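Local coordinates for protein tapirin (Caldicellulosiruptor kristjanssonii, PDB 6N2B) that binds cellulose, probably helping the bacterium adhere to plant biomass, through a C-terminal beta-helix domain that also carries a calcium ion, at residues Phe205-Ala208 against Val209-Arg212; Val431-Thr434 against Thr435-Ser438; Val439-Lys442 against Ser443-Pro446; Glu461-Thr464 against Glu465-Lys469. All coordinates share one frame; numbering follows the deposited sequence.

Interaction 1 of 4, residues Phe205-Ala208 against Val209-Arg212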
loop_
_atom_site.group_PDB
_atom_site.type_symbol
_atom_site.label_atom_id
_atom_site.label_comp_id
_atom_site.label_asym_id
_atom_site.label_seq_id
_atom_site.Cartn_x
_atom_site.Cartn_y
_atom_site.Cartn_z
ATOM N N PHE A 205 14.066 -2.656 6.167
ATOM C CA PHE A 205 13.749 -1.984 7.420
ATOM C C PHE A 205 13.039 -0.651 7.231
ATOM O O PHE A 205 12.743 0.017 8.232
ATOM C CB PHE A 205 15.033 -1.823 8.241
ATOM C CG PHE A 205 15.650 -3.142 8.589
ATOM C CD1 PHE A 205 15.100 -3.929 9.589
ATOM C CD2 PHE A 205 16.705 -3.646 7.852
ATOM C CE1 PHE A 205 15.625 -5.173 9.884
ATOM C CE2 PHE A 205 17.219 -4.886 8.134
ATOM C CZ PHE A 205 16.681 -5.650 9.159
ATOM N N GLU A 206 12.753 -0.259 5.985
ATOM C CA GLU A 206 11.889 0.876 5.704
ATOM C C GLU A 206 10.406 0.509 5.751
ATOM O O GLU A 206 9.557 1.399 5.846
ATOM C CB GLU A 206 12.263 1.479 4.343
ATOM C CG GLU A 206 11.147 2.243 3.576
ATOM C CD GLU A 206 10.641 3.519 4.289
ATOM O OE1 GLU A 206 11.338 4.046 5.188
ATOM O OE2 GLU A 206 9.523 3.983 3.955
ATOM N N TYR A 207 10.061 -0.768 5.760
ATOM C CA TYR A 207 8.669 -1.153 5.582
ATOM C C TYR A 207 7.922 -1.212 6.914
ATOM O O TYR A 207 8.437 -1.728 7.914
ATOM C CB TYR A 207 8.589 -2.471 4.810
ATOM C CG TYR A 207 8.892 -2.153 3.368
ATOM C CD1 TYR A 207 10.211 -2.007 2.924
ATOM C CD2 TYR A 207 7.863 -1.890 2.470
ATOM C CE1 TYR A 207 10.491 -1.666 1.614
ATOM C CE2 TYR A 207 8.132 -1.539 1.155
ATOM C CZ TYR A 207 9.441 -1.422 0.733
ATOM O OH TYR A 207 9.685 -1.064 -0.576
ATOM N N ALA A 208 6.734 -0.593 6.930
ATOM C CA ALA A 208 5.786 -0.840 8.005
ATOM C C ALA A 208 5.139 -2.210 7.830
ATOM O O ALA A 208 4.937 -2.949 8.808
ATOM C CB ALA A 208 4.738 0.267 8.041
ATOM N N VAL A 209 4.847 -2.579 6.588
ATOM C CA VAL A 209 4.341 -3.903 6.261
ATOM C C VAL A 209 5.220 -4.464 5.151
ATOM O O VAL A 209 5.255 -3.917 4.045
ATOM C CB VAL A 209 2.863 -3.872 5.828
ATOM C CG1 VAL A 209 2.359 -5.266 5.511
ATOM C CG2 VAL A 209 2.013 -3.260 6.901
ATOM N N TYR A 210 5.933 -5.540 5.444
ATOM C CA TYR A 210 6.656 -6.293 4.426
ATOM C C TYR A 210 6.023 -7.671 4.363
ATOM O O TYR A 210 6.111 -8.438 5.324
ATOM C CB TYR A 210 8.143 -6.389 4.750
ATOM C CG TYR A 210 8.958 -7.024 3.647
ATOM C CD1 TYR A 210 9.068 -8.405 3.545
ATOM C CD2 TYR A 210 9.623 -6.240 2.705
ATOM C CE1 TYR A 210 9.808 -8.985 2.540
ATOM C CE2 TYR A 210 10.372 -6.813 1.693
ATOM C CZ TYR A 210 10.461 -8.185 1.616
ATOM O OH TYR A 210 11.214 -8.772 0.614
ATOM N N SER A 211 5.386 -7.986 3.248
ATOM C CA SER A 211 4.720 -9.272 3.075
ATOM C C SER A 211 5.378 -10.015 1.921
ATOM O O SER A 211 5.299 -9.577 0.765
ATOM C CB SER A 211 3.227 -9.086 2.825
ATOM O OG SER A 211 2.565 -8.713 4.012
ATOM N N ARG A 212 6.036 -11.134 2.238
ATOM C CA ARG A 212 6.641 -11.960 1.198
ATOM C C ARG A 212 5.570 -12.560 0.300
ATOM O O ARG A 212 5.734 -12.624 -0.926
ATOM C CB ARG A 212 7.500 -13.051 1.837
ATOM C CG ARG A 212 8.183 -13.971 0.841
ATOM C CD ARG A 212 9.377 -14.681 1.464
ATOM N NE ARG A 212 9.105 -16.106 1.629
ATOM C CZ ARG A 212 9.124 -17.003 0.644
ATOM N NH1 ARG A 212 9.433 -16.640 -0.601
ATOM N NH2 ARG A 212 8.850 -18.275 0.915
#
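Tyr207 and Tyr210 meet on the same side of the chain at a corner of the beta-helix, where strand 207-211 bends at Ala208 and Val209 and passes from one face of the solenoid to another. Their aromatic contact is T-shaped. The edge of the Tyr210 ring is directed at the face of Tyr207, with the planes at 80° and the centroids 5.9 Å apart. Tyr210 CD2 leads, standing over that face near Tyr207 CG, 4.2 Å away. With its CG anti to the backbone N (chi1 -173°), Tyr210 carries its ring towards Tyr207; Tyr229 stacks on the same ring from a parallel strand.

Apolar contact begins closer to the backbone. Tyr207 CB and Tyr210 CB approach to 3.9 Å, a proximity of residues three apart that the corner makes possible: Ala208 adopts helical backbone angles between the extended Tyr207 and Val209, and both tyrosines are thereby turned to one flank.

The two segments exchange no hydrogen bonds; their backbone bonds run to adjoining strands. The backbone of Val209 bonds to Ser227 and Tyr229, while that of Ala208 and Tyr210 bonds to Ile511, so the corner is held between strands 227-230 and 510-513. All four touching residues are buried, and the Tyr207 hydroxyl is satisfied by the carbonyl O of Trp201. At the other end of that side chain, Val209 O lies obliquely to the ring, 3.7 Å from Tyr207 CD2.

Interaction 2 of 4, residues Val431-Thr434 against Thr435-Ser438. With CA (calcium ion), chain C.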
loop_
_atom_site.group_PDB
_atom_site.type_symbol
_atom_site.label_atom_id
_atom_site.label_comp_id
_atom_site.label_asym_id
_atom_site.label_seq_id
_atom_site.Cartn_x
_atom_site.Cartn_y
_atom_site.Cartn_z
ATOM N N VAL A 431 10.592 -20.356 27.117
ATOM C CA VAL A 431 10.220 -19.191 27.918
ATOM C C VAL A 431 9.003 -18.502 27.310
ATOM O O VAL A 431 8.984 -18.179 26.120
ATOM C CB VAL A 431 11.398 -18.210 28.008
ATOM C CG1 VAL A 431 11.134 -17.179 29.080
ATOM C CG2 VAL A 431 12.695 -18.959 28.273
ATOM N N GLY A 432 7.989 -18.239 28.128
ATOM C CA GLY A 432 6.839 -17.562 27.544
ATOM C C GLY A 432 6.025 -18.505 26.671
ATOM O O GLY A 432 5.998 -19.720 26.886
ATOM N N ALA A 433 5.347 -17.938 25.670
ATOM C CA ALA A 433 4.553 -18.762 24.760
ATOM C C ALA A 433 5.452 -19.745 24.018
ATOM O O ALA A 433 6.440 -19.346 23.394
ATOM C CB ALA A 433 3.784 -17.890 23.763
ATOM N N THR A 434 5.103 -21.038 24.076
ATOM C CA THR A 434 6.010 -22.060 23.559
ATOM C C THR A 434 6.020 -22.116 22.034
ATOM O O THR A 434 6.912 -22.751 21.460
ATOM C CB THR A 434 5.678 -23.441 24.173
ATOM O OG1 THR A 434 4.438 -23.943 23.668
ATOM C CG2 THR A 434 5.569 -23.346 25.701
ATOM N N THR A 435 5.080 -21.439 21.373
ATOM C CA THR A 435 5.079 -21.299 19.918
ATOM C C THR A 435 5.984 -20.172 19.432
ATOM O O THR A 435 6.518 -20.253 18.318
ATOM C CB THR A 435 3.656 -21.042 19.429
ATOM O OG1 THR A 435 2.835 -22.157 19.788
ATOM C CG2 THR A 435 3.617 -20.830 17.913
ATOM N N LEU A 436 6.172 -19.125 20.238
ATOM C CA LEU A 436 6.871 -17.919 19.813
ATOM C C LEU A 436 8.324 -17.908 20.274
ATOM O O LEU A 436 8.709 -18.575 21.233
ATOM C CB LEU A 436 6.182 -16.665 20.347
ATOM C CG LEU A 436 4.680 -16.485 20.175
ATOM C CD1 LEU A 436 4.238 -15.167 20.828
ATOM C CD2 LEU A 436 4.318 -16.511 18.707
ATOM N N GLY A 437 9.133 -17.138 19.556
ATOM C CA GLY A 437 10.422 -16.721 20.053
ATOM C C GLY A 437 10.511 -15.209 20.007
ATOM O O GLY A 437 9.734 -14.543 19.329
ATOM N N SER A 438 11.471 -14.667 20.740
ATOM C CA SER A 438 11.670 -13.233 20.661
ATOM C C SER A 438 13.103 -12.878 21.024
ATOM O O SER A 438 13.822 -13.655 21.654
ATOM C CB SER A 438 10.686 -12.479 21.567
ATOM O OG SER A 438 10.790 -12.918 22.907
HETATM CA CA CA C . 8.878 -18.349 23.883
#
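Ala433 and Leu436 close a beta-turn of approximately type I geometry, whose carbonyls form part of a calcium site. Val431 O binds the ion at 2.2 Å, while Ala433 O and Leu436 O each stand 2.7 Å from the calcium. Asp429, through its carbonyl O and OD1, and Glu465, through OE1, supply the other three oxygens.

One hydrogen bond sets the turn itself, from Leu436 N to Ala433 O at 3.2 Å. The donor stands above the carbonyl plane, 61° out of it, and the N-H...O angle is a bent 143°. Ala433 O is therefore shared: the ion and a backbone N-H both draw on the same oxygen, and the bond that closes the turn ends on a metal ligand.

Apolar contact is confined to the buried flank of the turn. Ala433 CB touches Leu436 CG and CD1, each at 4.0 Å. Leucine reaches it with CG anti to its carbonyl carbon (chi1 -49°) and continues onto Val451 of strand 448-453 and Glu461 of helix 459-470. Between the first two ligands, Gly432 has a positive phi and a psi at which a CB would press on the preceding carbonyl oxygen, a conformation that only a residue without a side chain takes up easily.

Because Val431, Ala433 and Leu436 offer only neutral backbone carbonyls, their share of the site depends on the path of the chain, and the negative charge opposing the calcium probably comes from the carboxylates of Asp429 and Glu465.

Interaction 3 of 4, residues Val439-Lys442 against Ser443-Pro446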
loop_
_atom_site.group_PDB
_atom_site.type_symbol
_atom_site.label_atom_id
_atom_site.label_comp_id
_atom_site.label_asym_id
_atom_site.label_seq_id
_atom_site.Cartn_x
_atom_site.Cartn_y
_atom_site.Cartn_z
ATOM N N VAL A 439 13.494 -11.684 20.588
ATOM C CA VAL A 439 14.690 -10.973 21.019
ATOM C C VAL A 439 14.262 -9.564 21.411
ATOM O O VAL A 439 13.428 -8.960 20.726
ATOM C CB VAL A 439 15.734 -10.926 19.889
ATOM C CG1 VAL A 439 16.845 -9.915 20.197
ATOM C CG2 VAL A 439 16.271 -12.320 19.627
ATOM N N TYR A 440 14.818 -9.037 22.505
ATOM C CA TYR A 440 14.417 -7.720 22.985
ATOM C C TYR A 440 15.629 -6.839 23.243
ATOM O O TYR A 440 16.769 -7.297 23.253
ATOM C CB TYR A 440 13.559 -7.815 24.250
ATOM C CG TYR A 440 14.269 -8.289 25.501
ATOM C CD1 TYR A 440 14.399 -9.650 25.785
ATOM C CD2 TYR A 440 14.774 -7.373 26.423
ATOM C CE1 TYR A 440 15.031 -10.083 26.931
ATOM C CE2 TYR A 440 15.398 -7.797 27.580
ATOM C CZ TYR A 440 15.527 -9.155 27.831
ATOM O OH TYR A 440 16.160 -9.575 28.988
ATOM N N ASP A 441 15.360 -5.548 23.450
ATOM C CA ASP A 441 16.385 -4.523 23.662
ATOM C C ASP A 441 15.844 -3.523 24.676
ATOM O O ASP A 441 14.941 -2.742 24.356
ATOM C CB ASP A 441 16.747 -3.831 22.349
ATOM C CG ASP A 441 17.798 -2.726 22.508
ATOM O OD1 ASP A 441 18.205 -2.384 23.651
ATOM O OD2 ASP A 441 18.213 -2.187 21.452
ATOM N N LYS A 442 16.385 -3.543 25.895
ATOM C CA LYS A 442 15.989 -2.571 26.905
ATOM C C LYS A 442 16.891 -1.350 26.923
ATOM O O LYS A 442 16.619 -0.415 27.678
ATOM C CB LYS A 442 15.956 -3.207 28.295
ATOM C CG LYS A 442 14.760 -4.096 28.540
ATOM C CD LYS A 442 14.626 -4.511 30.006
ATOM C CE LYS A 442 13.301 -5.250 30.270
ATOM N NZ LYS A 442 13.042 -5.565 31.698
ATOM N N SER A 443 17.949 -1.331 26.106
ATOM C CA SER A 443 18.781 -0.135 26.009
ATOM C C SER A 443 18.085 0.974 25.231
ATOM O O SER A 443 18.425 2.149 25.405
ATOM C CB SER A 443 20.125 -0.470 25.355
ATOM O OG SER A 443 20.073 -0.279 23.953
ATOM N N ALA A 444 17.118 0.622 24.388
ATOM C CA ALA A 444 16.327 1.591 23.650
ATOM C C ALA A 444 15.232 2.186 24.536
ATOM O O ALA A 444 14.890 1.658 25.601
ATOM C CB ALA A 444 15.714 0.934 22.416
ATOM N N THR A 445 14.685 3.310 24.084
ATOM C CA THR A 445 13.601 3.982 24.790
ATOM C C THR A 445 12.585 4.450 23.763
ATOM O O THR A 445 12.903 5.316 22.937
ATOM C CB THR A 445 14.123 5.165 25.600
ATOM O OG1 THR A 445 15.214 4.728 26.426
ATOM C CG2 THR A 445 13.005 5.758 26.471
ATOM N N PRO A 446 11.377 3.870 23.729
ATOM C CA PRO A 446 10.882 2.756 24.536
ATOM C C PRO A 446 11.568 1.434 24.249
ATOM O O PRO A 446 12.286 1.317 23.256
ATOM C CB PRO A 446 9.406 2.657 24.124
ATOM C CG PRO A 446 9.111 3.902 23.353
ATOM C CD PRO A 446 10.388 4.280 22.720
#
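Asp441 OD1 is gripped by three donors from the two residues beyond Lys442. Ser443 N comes to 2.7 Å from Asp441 OD1 and meets it nearly head-on, along the carboxylate C-O direction, although the N-H itself is bent at 130°. Ser443 OG takes a different approach, donating to the syn lone pair of the same OD1 at 2.8 Å. The third donor, Ala444 N, is longer at 3.3 Å from Asp441 OD1 and arrives from above the carboxylate plane, 61° out of it. Asp441 places the oxygen among them by keeping CG anti to its backbone N (chi1 179°), which carries the carboxylate forward beside the next part of the chain. Three donors on one oxygen would probably stabilise the ionised form of the acid.

The bond from OD1 to the backbone N two residues later defines an Asx turn. It sits where strand 436-441 ends and the chain begins the loop back to its antiparallel partner 448-453, with which Asp441 still pairs through Glu448. Replacing Asp441 with alanine would leave both N-H groups and the Ser443 hydroxyl without their shared acceptor and is likely to free the start of the loop to change its course.

The other carboxylate oxygen makes lighter contacts: Asp441 OD2 lies 4.1 Å from Ala444 CB and has a weak hydrogen bond to Thr537 OG1. Lys442 leaves the turn as an extended chain; it makes a cation-pi contact with Trp447, and its NZ bonds to Leu470 O. Further along the loop, a cis peptide precedes Pro446.

Interaction 4 of 4, residues Glu461-Thr464 against Glu465-Lys469. With CA (calcium ion), chain C.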
loop_
_atom_site.group_PDB
_atom_site.type_symbol
_atom_site.label_atom_id
_atom_site.label_comp_id
_atom_site.label_asym_id
_atom_site.label_seq_id
_atom_site.Cartn_x
_atom_site.Cartn_y
_atom_site.Cartn_z
ATOM N N GLU A 461 -0.797 -15.474 23.162
ATOM C CA GLU A 461 0.621 -15.803 23.086
ATOM C C GLU A 461 1.498 -14.576 23.282
ATOM O O GLU A 461 2.517 -14.635 23.981
ATOM C CB GLU A 461 0.907 -16.455 21.749
ATOM C CG GLU A 461 0.198 -17.765 21.607
ATOM C CD GLU A 461 0.260 -18.276 20.201
ATOM O OE1 GLU A 461 0.488 -17.433 19.292
ATOM O OE2 GLU A 461 0.085 -19.506 20.014
ATOM N N LEU A 462 1.099 -13.453 22.685
ATOM C CA LEU A 462 1.875 -12.219 22.755
ATOM C C LEU A 462 1.996 -11.702 24.187
ATOM O O LEU A 462 3.078 -11.280 24.612
ATOM C CB LEU A 462 1.215 -11.179 21.858
ATOM C CG LEU A 462 1.941 -9.948 21.372
ATOM C CD1 LEU A 462 3.241 -10.334 20.697
ATOM C CD2 LEU A 462 1.016 -9.228 20.411
ATOM N N ILE A 463 0.893 -11.701 24.937
ATOM C CA ILE A 463 0.939 -11.306 26.344
ATOM C C ILE A 463 1.876 -12.229 27.129
ATOM O O ILE A 463 2.710 -11.767 27.924
ATOM C CB ILE A 463 -0.482 -11.300 26.945
ATOM C CG1 ILE A 463 -1.353 -10.240 26.277
ATOM C CG2 ILE A 463 -0.441 -11.065 28.428
ATOM C CD1 ILE A 463 -2.815 -10.532 26.416
ATOM N N THR A 464 1.761 -13.544 26.912
ATOM C CA THR A 464 2.665 -14.478 27.573
ATOM C C THR A 464 4.120 -14.189 27.209
ATOM O O THR A 464 4.963 -13.977 28.091
ATOM C CB THR A 464 2.299 -15.924 27.215
ATOM O OG1 THR A 464 0.962 -16.211 27.650
ATOM C CG2 THR A 464 3.251 -16.901 27.885
ATOM N N GLU A 465 4.431 -14.167 25.911
ATOM C CA GLU A 465 5.819 -14.042 25.482
ATOM C C GLU A 465 6.435 -12.725 25.941
ATOM O O GLU A 465 7.530 -12.713 26.515
ATOM C CB GLU A 465 5.921 -14.172 23.967
ATOM C CG GLU A 465 7.343 -14.074 23.457
ATOM C CD GLU A 465 8.056 -15.407 23.559
ATOM O OE1 GLU A 465 7.353 -16.390 23.895
ATOM O OE2 GLU A 465 9.287 -15.475 23.303
ATOM N N VAL A 466 5.754 -11.603 25.703
ATOM C CA VAL A 466 6.344 -10.306 26.031
ATOM C C VAL A 466 6.654 -10.210 27.527
ATOM O O VAL A 466 7.768 -9.851 27.923
ATOM C CB VAL A 466 5.428 -9.156 25.557
ATOM C CG1 VAL A 466 5.837 -7.845 26.182
ATOM C CG2 VAL A 466 5.455 -9.023 24.025
ATOM N N ASN A 467 5.681 -10.543 28.380
ATOM C CA ASN A 467 5.889 -10.457 29.827
ATOM C C ASN A 467 7.034 -11.334 30.299
ATOM O O ASN A 467 7.739 -10.988 31.251
ATOM C CB ASN A 467 4.625 -10.878 30.578
ATOM C CG ASN A 467 3.654 -9.759 30.742
ATOM O OD1 ASN A 467 3.888 -8.800 31.501
ATOM N ND2 ASN A 467 2.517 -9.879 30.045
ATOM N N SER A 468 7.188 -12.510 29.700
ATOM C CA SER A 468 8.265 -13.382 30.137
ATOM C C SER A 468 9.627 -12.734 29.900
ATOM O O SER A 468 10.539 -12.867 30.727
ATOM C CB SER A 468 8.174 -14.716 29.413
ATOM O OG SER A 468 8.516 -14.535 28.042
ATOM N N LYS A 469 9.786 -12.028 28.772
ATOM C CA LYS A 469 11.093 -11.479 28.440
ATOM C C LYS A 469 11.357 -10.167 29.158
ATOM O O LYS A 469 12.509 -9.885 29.522
ATOM C CB LYS A 469 11.242 -11.278 26.930
ATOM C CG LYS A 469 11.150 -12.582 26.100
ATOM C CD LYS A 469 12.204 -13.587 26.523
ATOM C CE LYS A 469 12.382 -14.702 25.530
ATOM N NZ LYS A 469 12.883 -14.296 24.185
HETATM CA CA CA C . 8.878 -18.349 23.883
#
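Ile463 O is held twice by Asn467, one turn further along helix 459-470. Besides the backbone bond from Asn467 N at 3.2 Å, the side-chain ND2 donates to Ile463 O at 2.8 Å, and the two donors come from opposite faces of the carbonyl plane. The amide lies alongside the isoleucine, with ND2 3.6 Å from Ile463 CG2. This is the looser flank, where Ile463 and Asn467 are partly exposed and Thr464 is open to solvent. A leucine in place of Asn467 would remove the ND2 donor, and Ile463 O would probably lose its second bond and keep just the backbone one.

The buried residues lie on two other flanks, joined through the helix backbone, where Glu465 N bonds to Glu461 O at 2.8 Å, almost straight at 170°. On one flank, Leu462 CD1 meets Val466 CG2 at 4.2 Å. On the other, Glu465 leaves the helix with CG anti to its backbone N, then bends (chi2 83°) to bring OE1 to the calcium ion at 2.5 Å. Its OE2 accepts from Ser438 OG, and Lys469 NZ adds a long salt bridge to it.

Helix 459-470 thus lies against strand 436-441, with Glu461 on Leu436 and Lys469 on Tyr440, while Val466 touches Phe473 and Ile463 reaches the loop at Ser494 and Leu495.

In the fold
Interaction 1 is the core contact: buried and aromatic, it shapes a corner of the beta-helix about 23 Å, centre to centre, from interaction 2. The other three lie towards one end of the domain and are partly buried and largely polar. Interactions 2 and 3 occupy opposite ends of strand 436-441, one entering it through metal-bound carbonyls, the other leaving it through a carboxylate that gathers N-H groups. Interactions 2 and 4 touch and share the calcium ion, interaction 2 giving backbone carbonyl oxygens and the helix of interaction 4 a carboxylate. Interaction 4 also meets 3, where Tyr440 packs on Lys469, so helix 459-470 touches the contacts at both ends of strand 436-441.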